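Local coordinates for FrpC operon protein (Neisseria meningitidis, PDB 5EDF) that binds the RTX protein FrpC, is iron-regulated and has a novel fold, its cellular role being unknown but possibly linked to adhesion, at residues H17-F21 with W46-T50; I63-Y67 with N83-F87; G73-E77 with Y211-V215; S179-G183 with Q192-F196; I186-V191 with V219-V223. All blocks are in the same frame, centred on the assembly; numbering follows the deposited sequence. Where two conformers were deposited one is given.

Interaction 1: residues H17-F21 with W46-T50; sequences HTVTF and WLSDT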
# COMPACT_ATOMS: atom_id res chain seq x y z
N HIS A 17 -1.44 20.60 -6.78
CA HIS A 17 -0.50 21.04 -5.79
C HIS A 17 0.27 19.86 -5.28
O HIS A 17 -0.20 18.71 -5.42
CB HIS A 17 -1.24 21.65 -4.59
CG HIS A 17 -1.93 22.91 -4.93
ND1 HIS A 17 -1.24 24.09 -5.05
CD2 HIS A 17 -3.22 23.18 -5.20
CE1 HIS A 17 -2.09 25.05 -5.37
NE2 HIS A 17 -3.30 24.53 -5.46
N THR A 18 1.43 20.14 -4.75
CA THR A 18 2.23 19.16 -4.04
C THR A 18 2.49 19.65 -2.62
O THR A 18 2.40 20.85 -2.32
CB THR A 18 3.54 18.90 -4.73
OG1 THR A 18 4.29 20.12 -4.78
CG2 THR A 18 3.38 18.38 -6.18
N VAL A 19 2.86 18.72 -1.75
CA VAL A 19 3.37 19.04 -0.43
C VAL A 19 4.77 18.41 -0.29
O VAL A 19 4.95 17.22 -0.61
CB VAL A 19 2.43 18.59 0.70
CG1 VAL A 19 3.03 18.91 2.10
CG2 VAL A 19 1.05 19.24 0.51
N THR A 20 5.72 19.17 0.25
CA THR A 20 7.07 18.72 0.47
C THR A 20 7.28 18.27 1.92
O THR A 20 6.93 18.97 2.88
CB THR A 20 8.06 19.80 0.10
OG1 THR A 20 7.87 20.15 -1.28
CG2 THR A 20 9.50 19.34 0.35
N PHE A 21 7.83 17.06 2.06
CA PHE A 21 8.12 16.41 3.32
C PHE A 21 9.62 16.19 3.42
O PHE A 21 10.28 16.11 2.43
CB PHE A 21 7.41 15.09 3.38
CG PHE A 21 5.91 15.19 3.42
CD1 PHE A 21 5.24 15.30 4.62
CD2 PHE A 21 5.18 15.18 2.24
CE1 PHE A 21 3.85 15.39 4.67
CE2 PHE A 21 3.79 15.24 2.29
CZ PHE A 21 3.14 15.36 3.50
N TRP A 46 -7.26 21.27 2.24
CA TRP A 46 -6.24 20.26 2.02
C TRP A 46 -4.89 20.79 2.44
O TRP A 46 -4.58 21.97 2.24
CB TRP A 46 -6.22 19.82 0.55
CG TRP A 46 -7.37 18.92 0.20
CD1 TRP A 46 -8.67 19.25 0.20
CD2 TRP A 46 -7.30 17.52 -0.16
NE1 TRP A 46 -9.46 18.15 -0.14
CE2 TRP A 46 -8.62 17.08 -0.35
CE3 TRP A 46 -6.25 16.60 -0.31
CZ2 TRP A 46 -8.92 15.76 -0.68
CZ3 TRP A 46 -6.58 15.28 -0.67
CH2 TRP A 46 -7.87 14.91 -0.84
N LEU A 47 -4.09 19.90 2.99
CA LEU A 47 -2.74 20.20 3.45
C LEU A 47 -2.01 20.99 2.38
O LEU A 47 -2.06 20.66 1.19
CB LEU A 47 -1.93 18.91 3.71
CG LEU A 47 -0.61 19.07 4.45
CD1 LEU A 47 -0.86 19.50 5.88
CD2 LEU A 47 0.16 17.77 4.42
N SER A 48 -1.28 22.01 2.82
CA SER A 48 -0.47 22.82 1.94
C SER A 48 0.91 23.05 2.51
O SER A 48 1.08 23.05 3.72
CB SER A 48 -1.14 24.18 1.74
OG SER A 48 -1.48 24.83 2.97
N ASP A 49 1.90 23.29 1.65
CA ASP A 49 3.19 23.83 2.10
C ASP A 49 2.89 25.11 2.93
O ASP A 49 2.05 25.94 2.57
CB ASP A 49 4.05 24.17 0.90
CG ASP A 49 4.48 22.95 0.11
OD1 ASP A 49 4.72 21.89 0.70
OD2 ASP A 49 4.66 23.09 -1.11
N THR A 50 3.60 25.27 4.04
CA THR A 50 3.40 26.41 4.92
C THR A 50 4.47 27.48 4.65
O THR A 50 5.66 27.17 4.67
CB THR A 50 3.51 25.99 6.37
OG1 THR A 50 2.46 25.03 6.65
CG2 THR A 50 3.36 27.19 7.30
O HOH W 1 1.06 22.96 -1.14
O HOH W 2 5.62 21.07 -2.58
O HOH W 3 6.08 21.64 3.09
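The loop 46-50 passes strand 18-21 at a steep angle, end-to-end directions 78° apart, and comes nearest where the CA atoms of Val19 and Asp49 lie 5.4 Å apart. The carboxylate of Asp49 turns back on the strand: OD1 accepts the backbone N-H of Thr20 (N to OD1 2.9 Å, angle at the hydrogen 167°) with its syn lone pair, the one on the side of OD2. Three waters complete the seam. One donates to Thr18 O and accepts from Asp49 N; another donates to Asp49 OD2 and is hydrogen-bonded to the hydroxyls of Thr18 and Thr20; a third donates to both Thr20 O and Asp49 OD1. Beside this polar strip, both branches of Val19 meet Leu47: chi1 of 178° puts CG1 opposite the backbone N, 3.9 Å from Leu47 CD2, and CG2 beside that N, 3.5 Å from Leu47 O. The same Leu47 CD2 touches Phe21 CZ, also at 3.9 Å, approaching the ring obliquely. Tyr56 of strand 56-57 packs on Val19, Phe21 and Leu47. One exposed carboxylate thus takes a strand N-H directly and others through water, fixing the irregular loop by a charged, hydrated margin over a buried apolar patch.

Interaction 2: residues I63-Y67 with N83-F87; sequences ISVYY and NKAHF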
# COMPACT_ATOMS: atom_id res chain seq x y z
N ILE A 63 -0.01 7.94 2.87
CA ILE A 63 -0.80 8.29 1.69
C ILE A 63 -2.01 7.38 1.59
O ILE A 63 -2.03 6.29 2.19
CB ILE A 63 0.04 8.26 0.39
CG1 ILE A 63 0.51 6.86 0.02
CG2 ILE A 63 1.20 9.25 0.48
CD1 ILE A 63 1.03 6.76 -1.45
N SER A 64 -3.01 7.81 0.83
CA SER A 64 -4.22 7.03 0.64
C SER A 64 -4.50 6.99 -0.85
O SER A 64 -4.48 8.00 -1.52
CB SER A 64 -5.38 7.62 1.46
OG SER A 64 -5.11 7.72 2.85
N VAL A 65 -4.75 5.79 -1.36
CA VAL A 65 -5.06 5.58 -2.77
C VAL A 65 -6.37 4.86 -2.97
O VAL A 65 -6.69 3.89 -2.27
CB VAL A 65 -3.95 4.82 -3.50
CG1 VAL A 65 -2.63 5.62 -3.55
CG2 VAL A 65 -3.68 3.45 -2.84
N TYR A 66 -7.15 5.34 -3.93
CA TYR A 66 -8.32 4.63 -4.39
C TYR A 66 -7.87 3.59 -5.40
O TYR A 66 -7.09 3.90 -6.32
CB TYR A 66 -9.31 5.61 -5.04
CG TYR A 66 -10.51 4.99 -5.73
CD1 TYR A 66 -11.47 4.30 -5.03
CD2 TYR A 66 -10.67 5.12 -7.08
CE1 TYR A 66 -12.56 3.75 -5.65
CE2 TYR A 66 -11.78 4.59 -7.70
CZ TYR A 66 -12.70 3.89 -6.99
OH TYR A 66 -13.83 3.35 -7.62
N TYR A 67 -8.35 2.36 -5.24
CA TYR A 67 -8.01 1.31 -6.21
C TYR A 67 -9.25 0.96 -6.99
O TYR A 67 -10.35 0.90 -6.46
CB TYR A 67 -7.36 0.09 -5.55
CG TYR A 67 -8.28 -0.76 -4.66
CD1 TYR A 67 -9.05 -1.77 -5.19
CD2 TYR A 67 -8.38 -0.51 -3.30
CE1 TYR A 67 -9.88 -2.53 -4.39
CE2 TYR A 67 -9.18 -1.27 -2.49
CZ TYR A 67 -9.93 -2.28 -3.03
OH TYR A 67 -10.74 -3.03 -2.19
N ASN A 83 -13.69 9.96 -8.40
CA ASN A 83 -13.67 8.98 -7.33
C ASN A 83 -13.94 9.58 -5.94
O ASN A 83 -13.91 8.83 -4.93
CB ASN A 83 -12.33 8.21 -7.33
CG ASN A 83 -11.15 9.10 -6.93
OD1 ASN A 83 -11.33 10.05 -6.16
ND2 ASN A 83 -9.93 8.76 -7.40
N LYS A 84 -14.20 10.88 -5.85
CA LYS A 84 -14.28 11.52 -4.54
C LYS A 84 -15.25 10.87 -3.55
O LYS A 84 -14.99 10.88 -2.35
CB LYS A 84 -14.59 13.02 -4.66
CG LYS A 84 -15.89 13.37 -5.31
CD LYS A 84 -16.20 14.90 -5.24
CE LYS A 84 -16.58 15.40 -3.81
NZ LYS A 84 -16.98 16.89 -3.74
N ALA A 85 -16.40 10.37 -4.01
CA ALA A 85 -17.35 9.78 -3.08
C ALA A 85 -16.77 8.60 -2.32
O ALA A 85 -17.14 8.36 -1.17
CB ALA A 85 -18.62 9.37 -3.80
N HIS A 86 -15.82 7.90 -2.95
CA HIS A 86 -15.14 6.80 -2.28
C HIS A 86 -14.26 7.30 -1.15
O HIS A 86 -14.20 6.70 -0.06
CB HIS A 86 -14.36 5.96 -3.27
CG HIS A 86 -15.23 5.30 -4.28
ND1 HIS A 86 -15.91 4.13 -4.02
CD2 HIS A 86 -15.58 5.66 -5.54
CE1 HIS A 86 -16.64 3.80 -5.07
NE2 HIS A 86 -16.46 4.71 -6.01
N PHE A 87 -13.56 8.42 -1.38
CA PHE A 87 -12.78 9.07 -0.33
C PHE A 87 -13.63 9.65 0.79
O PHE A 87 -13.24 9.58 1.96
CB PHE A 87 -11.87 10.15 -0.90
CG PHE A 87 -10.65 9.61 -1.58
CD1 PHE A 87 -9.53 9.31 -0.82
CD2 PHE A 87 -10.58 9.40 -2.95
CE1 PHE A 87 -8.38 8.83 -1.42
CE2 PHE A 87 -9.42 8.89 -3.55
CZ PHE A 87 -8.34 8.61 -2.81
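Tyr66, on strand 61-70, lays its ring against Asn83, just before helix 84-93, and His86 in the helix's first turn. Its chi1 of 172°, CG opposite the backbone N, turns one face of the ring to both. Asn83 runs antiparallel to the tyrosine side chain and sets CB over that face, 3.5 Å from Tyr66 CD2, with the amide plane steeply inclined to the ring. The His86 imidazole, nearer CE1 and CZ, makes an offset stack with Tyr66, centroids 4.6 Å apart and planes 27° from parallel; Tyr66 CE1 lies over the rim of the imidazole, 3.4 Å from His86 CG. At the root of the tyrosine, Phe87 CE2 meets Tyr66 CB at 3.6 Å, and the same phenyl ring turns its edge to Ser64 O, which lies near the ring plane 4.0 Å from Phe87 CE1. The polar ends are held from elsewhere: His86 ND1 pairs with Asp96 OD1, and Asn83 ND2 with Pro78 O and Glu77 OE1. Asn83 O accepts His86 N (2.9 Å). This is aromatic packing of a helix N-terminus on a sheet: helix 84-93 follows the hairpin of strands 61-70 and 73-77 and folds back over the face bearing Ser64 and Tyr66.

Interaction 3: residues G73-E77 with Y211-V215; sequences GWVLE and YHQQV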
# COMPACT_ATOMS: atom_id res chain seq x y z
N GLY A 73 -6.29 -3.91 -15.93
CA GLY A 73 -5.93 -4.40 -14.60
C GLY A 73 -6.66 -3.72 -13.44
O GLY A 73 -7.87 -3.50 -13.50
N TRP A 74 -5.94 -3.50 -12.35
CA TRP A 74 -6.33 -2.56 -11.31
C TRP A 74 -5.41 -1.35 -11.41
O TRP A 74 -4.23 -1.48 -11.79
CB TRP A 74 -6.13 -3.15 -9.93
CG TRP A 74 -6.99 -4.35 -9.60
CD1 TRP A 74 -6.67 -5.67 -9.77
CD2 TRP A 74 -8.28 -4.32 -8.98
NE1 TRP A 74 -7.70 -6.46 -9.31
CE2 TRP A 74 -8.70 -5.67 -8.83
CE3 TRP A 74 -9.12 -3.30 -8.54
CZ2 TRP A 74 -9.93 -6.00 -8.25
CZ3 TRP A 74 -10.33 -3.64 -7.98
CH2 TRP A 74 -10.72 -4.98 -7.83
N VAL A 75 -5.92 -0.17 -11.05
CA VAL A 75 -5.10 1.04 -10.99
C VAL A 75 -5.31 1.76 -9.67
O VAL A 75 -6.33 1.54 -9.01
CB VAL A 75 -5.38 2.02 -12.17
CG1 VAL A 75 -5.04 1.34 -13.47
CG2 VAL A 75 -6.81 2.53 -12.13
N LEU A 76 -4.34 2.59 -9.31
CA LEU A 76 -4.39 3.41 -8.11
C LEU A 76 -4.56 4.86 -8.49
O LEU A 76 -3.92 5.36 -9.42
CB LEU A 76 -3.09 3.30 -7.31
CG LEU A 76 -2.63 1.89 -6.99
CD1 LEU A 76 -1.29 1.94 -6.24
CD2 LEU A 76 -3.70 1.04 -6.27
N GLU A 77 -5.38 5.56 -7.71
CA GLU A 77 -5.67 6.97 -7.98
C GLU A 77 -5.58 7.82 -6.74
O GLU A 77 -6.00 7.38 -5.68
CB GLU A 77 -7.09 7.13 -8.55
CG GLU A 77 -7.28 6.41 -9.86
CD GLU A 77 -8.63 6.61 -10.51
OE1 GLU A 77 -9.59 7.04 -9.84
OE2 GLU A 77 -8.73 6.30 -11.72
N TYR A 211 -0.18 -4.56 -8.30
CA TYR A 211 -0.42 -3.48 -7.33
C TYR A 211 0.92 -3.00 -6.81
O TYR A 211 1.16 -1.77 -6.77
CB TYR A 211 -1.35 -4.01 -6.24
CG TYR A 211 -1.90 -2.96 -5.27
CD1 TYR A 211 -3.24 -2.73 -5.18
CD2 TYR A 211 -1.04 -2.22 -4.46
CE1 TYR A 211 -3.75 -1.79 -4.29
CE2 TYR A 211 -1.54 -1.28 -3.59
CZ TYR A 211 -2.90 -1.05 -3.50
OH TYR A 211 -3.32 -0.08 -2.59
N HIS A 212 1.77 -3.92 -6.38
CA HIS A 212 3.04 -3.50 -5.82
C HIS A 212 3.92 -2.78 -6.81
O HIS A 212 4.57 -1.79 -6.45
CB HIS A 212 3.79 -4.65 -5.16
CG HIS A 212 4.96 -4.16 -4.40
ND1 HIS A 212 4.81 -3.26 -3.36
CD2 HIS A 212 6.28 -4.36 -4.54
CE1 HIS A 212 5.99 -2.91 -2.92
NE2 HIS A 212 6.91 -3.58 -3.61
N GLN A 213 3.91 -3.20 -8.08
CA GLN A 213 4.67 -2.49 -9.09
C GLN A 213 4.17 -1.05 -9.21
O GLN A 213 4.96 -0.12 -9.40
CB GLN A 213 4.57 -3.21 -10.45
CG GLN A 213 5.31 -4.52 -10.48
CD GLN A 213 5.04 -5.35 -11.73
OE1 GLN A 213 4.00 -5.23 -12.37
NE2 GLN A 213 5.96 -6.23 -12.04
N GLN A 214 2.86 -0.85 -9.12
CA GLN A 214 2.31 0.50 -9.15
C GLN A 214 2.76 1.32 -7.93
O GLN A 214 3.09 2.48 -8.06
CB GLN A 214 0.79 0.46 -9.26
CG GLN A 214 0.33 -0.14 -10.60
CD GLN A 214 -1.12 -0.56 -10.56
OE1 GLN A 214 -1.92 0.01 -9.82
NE2 GLN A 214 -1.47 -1.57 -11.34
N VAL A 215 2.82 0.69 -6.76
CA VAL A 215 3.27 1.36 -5.54
C VAL A 215 4.75 1.75 -5.69
O VAL A 215 5.12 2.86 -5.33
CB VAL A 215 3.05 0.50 -4.31
CG1 VAL A 215 3.71 1.14 -3.10
CG2 VAL A 215 1.58 0.30 -4.08
O HOH W 4 -1.80 2.79 -10.83
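Leu76 reaches from strand 73-77 into an angle formed by Tyr211, Gln214 and Val215 of helix 205-224. Its CB points toward the helix, and CG, anti to the carbonyl carbon (chi1 -51°), comes within 3.5 Å of Gln214 OE1. There the chain forks. CD1 runs to the helix surface, packing on Val215 CG2 at 3.9 Å and against Gln214 CB. CD2 goes over the face of the Tyr211 ring, a CH-pi contact in which the methyl stands 3.8 Å from the ring centroid and 27° off the normal, shifted toward the rim beside CE1 and CZ. The tyrosine's own hydroxyl is bonded to Asp99 OD2, which ties the far end of the ring to strand 98-105. Strand 73-77 is an outermost strand of the large antiparallel sheet, and the long C-terminal helix lies over that sheet's face; the two short segments run roughly the same way, their axes 8.8 Å apart at closest and 30° from parallel. Beside Leu76, the extended Gln214 side chain bridges to the strand backbone. Its NE2 donates to Trp74 O (2.8 Å), a somewhat bent bond in which the donor is tilted from the carbonyl plane. The amide's other end works through water: a bound water accepts from Leu76 N and donates to Gln214 OE1, both at 3.0 Å. Trp74 starts toward the helix but swings its indole away, and its NE1 is hydrogen-bonded to Glu207 OE2, one helical turn before Tyr211.

Interaction 4: residues S179-G183 with Q192-F196; sequences STSVG and QYYPF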
# COMPACT_ATOMS: atom_id res chain seq x y z
N SER A 179 -7.25 -11.62 2.64
CA SER A 179 -6.62 -10.32 2.84
C SER A 179 -5.14 -10.39 2.52
O SER A 179 -4.56 -11.48 2.40
CB SER A 179 -6.83 -9.86 4.26
OG SER A 179 -6.22 -10.72 5.17
N THR A 180 -4.51 -9.22 2.41
CA THR A 180 -3.17 -9.08 1.89
C THR A 180 -2.37 -8.11 2.74
O THR A 180 -2.86 -7.06 3.15
CB THR A 180 -3.20 -8.55 0.47
OG1 THR A 180 -4.02 -9.39 -0.35
CG2 THR A 180 -1.81 -8.48 -0.14
N SER A 181 -1.11 -8.45 2.99
CA SER A 181 -0.15 -7.51 3.58
C SER A 181 1.04 -7.40 2.64
O SER A 181 1.44 -8.39 1.99
CB SER A 181 0.32 -7.98 4.94
OG SER A 181 1.14 -9.12 4.86
N VAL A 182 1.66 -6.23 2.59
CA VAL A 182 2.87 -6.03 1.84
C VAL A 182 3.86 -5.27 2.71
O VAL A 182 3.56 -4.17 3.23
CB VAL A 182 2.65 -5.25 0.55
CG1 VAL A 182 3.97 -5.11 -0.19
CG2 VAL A 182 1.60 -5.94 -0.33
N GLY A 183 5.05 -5.82 2.87
CA GLY A 183 6.21 -5.11 3.38
C GLY A 183 7.23 -4.94 2.31
O GLY A 183 7.51 -5.90 1.61
N GLN A 192 4.88 0.02 3.65
CA GLN A 192 4.13 -1.06 4.29
C GLN A 192 2.66 -0.75 4.15
O GLN A 192 2.21 0.36 4.46
CB GLN A 192 4.54 -1.19 5.74
CG GLN A 192 6.01 -1.54 5.93
CD GLN A 192 6.50 -1.54 7.34
OE1 GLN A 192 5.76 -1.31 8.28
NE2 GLN A 192 7.81 -1.77 7.49
N TYR A 193 1.87 -1.74 3.74
CA TYR A 193 0.47 -1.48 3.47
C TYR A 193 -0.34 -2.76 3.42
O TYR A 193 0.20 -3.84 3.19
CB TYR A 193 0.33 -0.69 2.18
CG TYR A 193 0.88 -1.32 0.91
CD1 TYR A 193 0.04 -1.98 0.03
CD2 TYR A 193 2.22 -1.23 0.58
CE1 TYR A 193 0.53 -2.55 -1.13
CE2 TYR A 193 2.72 -1.78 -0.58
CZ TYR A 193 1.88 -2.45 -1.43
OH TYR A 193 2.29 -3.02 -2.62
N TYR A 194 -1.64 -2.62 3.56
CA TYR A 194 -2.67 -3.64 3.38
C TYR A 194 -3.49 -3.22 2.16
O TYR A 194 -4.36 -2.35 2.26
CB TYR A 194 -3.56 -3.74 4.61
CG TYR A 194 -2.90 -4.20 5.87
CD1 TYR A 194 -2.46 -5.49 6.02
CD2 TYR A 194 -2.71 -3.34 6.96
CE1 TYR A 194 -1.82 -5.93 7.17
CE2 TYR A 194 -2.09 -3.76 8.13
CZ TYR A 194 -1.64 -5.05 8.24
OH TYR A 194 -1.02 -5.49 9.41
N PRO A 195 -3.17 -3.77 0.99
CA PRO A 195 -3.89 -3.38 -0.20
C PRO A 195 -5.21 -4.12 -0.39
O PRO A 195 -5.47 -5.14 0.26
CB PRO A 195 -2.95 -3.79 -1.33
CG PRO A 195 -2.32 -5.03 -0.78
CD PRO A 195 -2.14 -4.78 0.69
N PHE A 196 -6.01 -3.64 -1.34
CA PHE A 196 -7.25 -4.32 -1.70
C PHE A 196 -8.15 -4.56 -0.48
O PHE A 196 -8.74 -5.63 -0.32
CB PHE A 196 -6.93 -5.66 -2.38
CG PHE A 196 -6.23 -5.57 -3.70
CD1 PHE A 196 -6.91 -5.12 -4.81
CD2 PHE A 196 -4.92 -6.06 -3.87
CE1 PHE A 196 -6.33 -5.13 -6.06
CE2 PHE A 196 -4.33 -6.06 -5.13
CZ PHE A 196 -5.03 -5.61 -6.20
O HOH W 5 -5.78 -6.51 2.65
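Strands 178-186 and 189-193 form a beta hairpin, and this contact lies toward its open end, where the second strand gives way to an irregular segment. Val182 and Tyr193 make an antiparallel hydrogen-bonded pair: Val182 N donates to Tyr193 O at 2.9 Å, and Tyr193 N returns a bond to Val182 O at 3.0 Å. Next to them Gly183 and Gln192 are a non-hydrogen-bonded pair, and Gln192 CA makes a CA-H...O contact with Val182 O. The side chains of the first pair lie side by side. Tyr193 CG sits between the backbone N and the carbonyl carbon (chi1 60°), which lays its ring flat alongside the valine, so that Val182 CB stands over the face, 3.7 Å from the centroid and 18° off the normal, with CG1 and CG2 close to the far end of the ring. The phenol oxygen continues to His212 ND1 on helix 205-224. Beyond the pair, Pro195 CG packs across Thr180 CG2 at 3.5 Å, while the Tyr194 ring presents its edge to Thr180 O, with CD1 3.3 Å from that oxygen. A water accepts from Thr180 N and donates to Pro195 O, linking strand 178-186 to the segment that follows the pair. Cross-strand pairing of this kind, a beta-branched residue over an aromatic face, is set here in an antiparallel hairpin at the middle of the large sheet, beneath the C-terminal helix.

Interaction 5: residues I186-V191 with V219-V223; sequences INGFTV and VQSFV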
# COMPACT_ATOMS: atom_id res chain seq x y z
N ILE A 186 11.96 0.43 -0.72
CA ILE A 186 12.02 1.10 -2.02
C ILE A 186 12.94 2.30 -1.85
O ILE A 186 12.59 3.27 -1.16
CB ILE A 186 10.63 1.56 -2.48
CG1 ILE A 186 9.71 0.36 -2.62
CG2 ILE A 186 10.72 2.37 -3.80
CD1 ILE A 186 8.24 0.65 -2.82
N ASN A 187 14.10 2.25 -2.47
CA ASN A 187 14.98 3.43 -2.55
C ASN A 187 15.32 4.02 -1.17
O ASN A 187 15.35 5.23 -1.03
CB ASN A 187 14.34 4.55 -3.41
CG ASN A 187 14.30 4.24 -4.91
OD1 ASN A 187 14.07 3.10 -5.33
ND2 ASN A 187 14.49 5.28 -5.72
N GLY A 188 15.55 3.17 -0.17
CA GLY A 188 15.91 3.65 1.19
C GLY A 188 14.72 3.88 2.11
O GLY A 188 14.89 4.17 3.31
N PHE A 189 13.53 3.75 1.55
CA PHE A 189 12.29 3.90 2.32
C PHE A 189 11.71 2.55 2.63
O PHE A 189 11.92 1.58 1.88
CB PHE A 189 11.24 4.73 1.56
CG PHE A 189 11.73 6.11 1.22
CD1 PHE A 189 11.63 7.10 2.15
CD2 PHE A 189 12.34 6.39 -0.01
CE1 PHE A 189 12.16 8.40 1.87
CE2 PHE A 189 12.82 7.66 -0.32
CZ PHE A 189 12.74 8.65 0.63
N THR A 190 11.00 2.43 3.74
CA THR A 190 10.15 1.28 3.96
C THR A 190 8.73 1.67 3.60
O THR A 190 8.29 2.79 3.88
CB THR A 190 10.21 0.77 5.40
OG1 THR A 190 9.75 1.78 6.30
CG2 THR A 190 11.64 0.36 5.78
N VAL A 191 8.04 0.75 2.93
CA VAL A 191 6.71 1.00 2.39
C VAL A 191 5.86 -0.20 2.78
O VAL A 191 6.14 -1.33 2.34
CB VAL A 191 6.79 1.22 0.89
CG1 VAL A 191 5.43 1.44 0.32
CG2 VAL A 191 7.72 2.42 0.60
N VAL A 219 5.97 5.63 -5.38
CA VAL A 219 6.90 6.12 -4.34
C VAL A 219 8.14 6.70 -5.04
O VAL A 219 8.63 7.76 -4.66
CB VAL A 219 7.25 4.98 -3.35
CG1 VAL A 219 8.45 5.35 -2.46
CG2 VAL A 219 6.01 4.59 -2.54
N GLN A 220 8.62 6.04 -6.09
CA GLN A 220 9.77 6.57 -6.81
C GLN A 220 9.48 7.93 -7.45
O GLN A 220 10.36 8.77 -7.53
CB GLN A 220 10.28 5.59 -7.86
CG GLN A 220 10.94 4.36 -7.21
CD GLN A 220 11.26 3.26 -8.18
OE1 GLN A 220 10.49 2.98 -9.11
NE2 GLN A 220 12.39 2.59 -7.95
N SER A 221 8.22 8.15 -7.85
CA SER A 221 7.82 9.44 -8.47
C SER A 221 7.91 10.60 -7.46
O SER A 221 8.07 11.73 -7.86
CB SER A 221 6.41 9.38 -9.08
OG SER A 221 5.40 9.53 -8.12
N PHE A 222 7.82 10.29 -6.17
CA PHE A 222 7.88 11.29 -5.14
C PHE A 222 9.30 11.78 -4.86
O PHE A 222 9.51 12.82 -4.26
CB PHE A 222 7.30 10.77 -3.82
CG PHE A 222 5.84 10.31 -3.86
CD1 PHE A 222 4.95 10.68 -4.82
CD2 PHE A 222 5.41 9.47 -2.84
CE1 PHE A 222 3.63 10.25 -4.80
CE2 PHE A 222 4.11 9.04 -2.79
CZ PHE A 222 3.22 9.40 -3.79
N VAL A 223 10.30 11.02 -5.27
CA VAL A 223 11.68 11.38 -5.00
C VAL A 223 12.43 11.69 -6.29
O VAL A 223 13.59 12.10 -6.27
CB VAL A 223 12.41 10.29 -4.22
CG1 VAL A 223 11.87 10.24 -2.82
CG2 VAL A 223 12.26 8.94 -4.89
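The apolar contacts begin with Val191 and Val219, which meet end on, CG2 to CG2 at 4.2 Å, where helix 205-224 passes the hairpin turn. With chi1 at -60°, Ile186 points CG2 opposite its backbone N and toward the helix, 4.0 Å from Val219 CG1 and equally far from Gln220 CG. Nearer the helix C-terminus, Val223 CG1 lies obliquely against the Phe189 ring, 3.7 Å from CE2, the two side chains alongside and oppositely directed; Met28 of strand 26-31 touches both residues. The polar link across the contact joins two amides: Gln220 NE2 donates to Asn187 OD1 at 3.2 Å, long but nearly straight (169° at the hydrogen). The acceptor is in the glutamine's amide plane, yet the donor is tilted from the asparagine carbonyl plane, and the two amide planes stand 69° apart. Backbone bonds fix the turn itself, Ile186 N to Phe189 O at 2.8 Å and Phe189 N to Ile186 O at 2.9 Å. Asn187 has the left-handed backbone conformation of the turn's second position, which aims its amide at Gln220. The arrangement is a beta hairpin closed by a type I' turn, whose turn residues and the start of strand 189-193 pack on the last turns of helix 205-224.

Overall arrangement
Interactions 2, 3, 4 and 5 all reach the nine-stranded antiparallel sheet, whereas interaction 1 lies apart, on the small mixed sheet formed by strands 18-23, 26-31 and 56-57, about 18 Å between centres from interactions 2 and 5. Interaction 1 closes before the others open. Interactions 3 and 5 share helix 205-224, with centres about 15 Å apart, and interaction 4 falls within the sequence span bounded by interaction 3; interactions 4 and 5 use the same hairpin. Interactions 2 and 3 touch where strands 61-70 and 73-77 pair. The C-terminal helix thus gathers the edge strand 73-77 and the central hairpin into one core, and Phe222 carries its packing to Met28 of the small sheet.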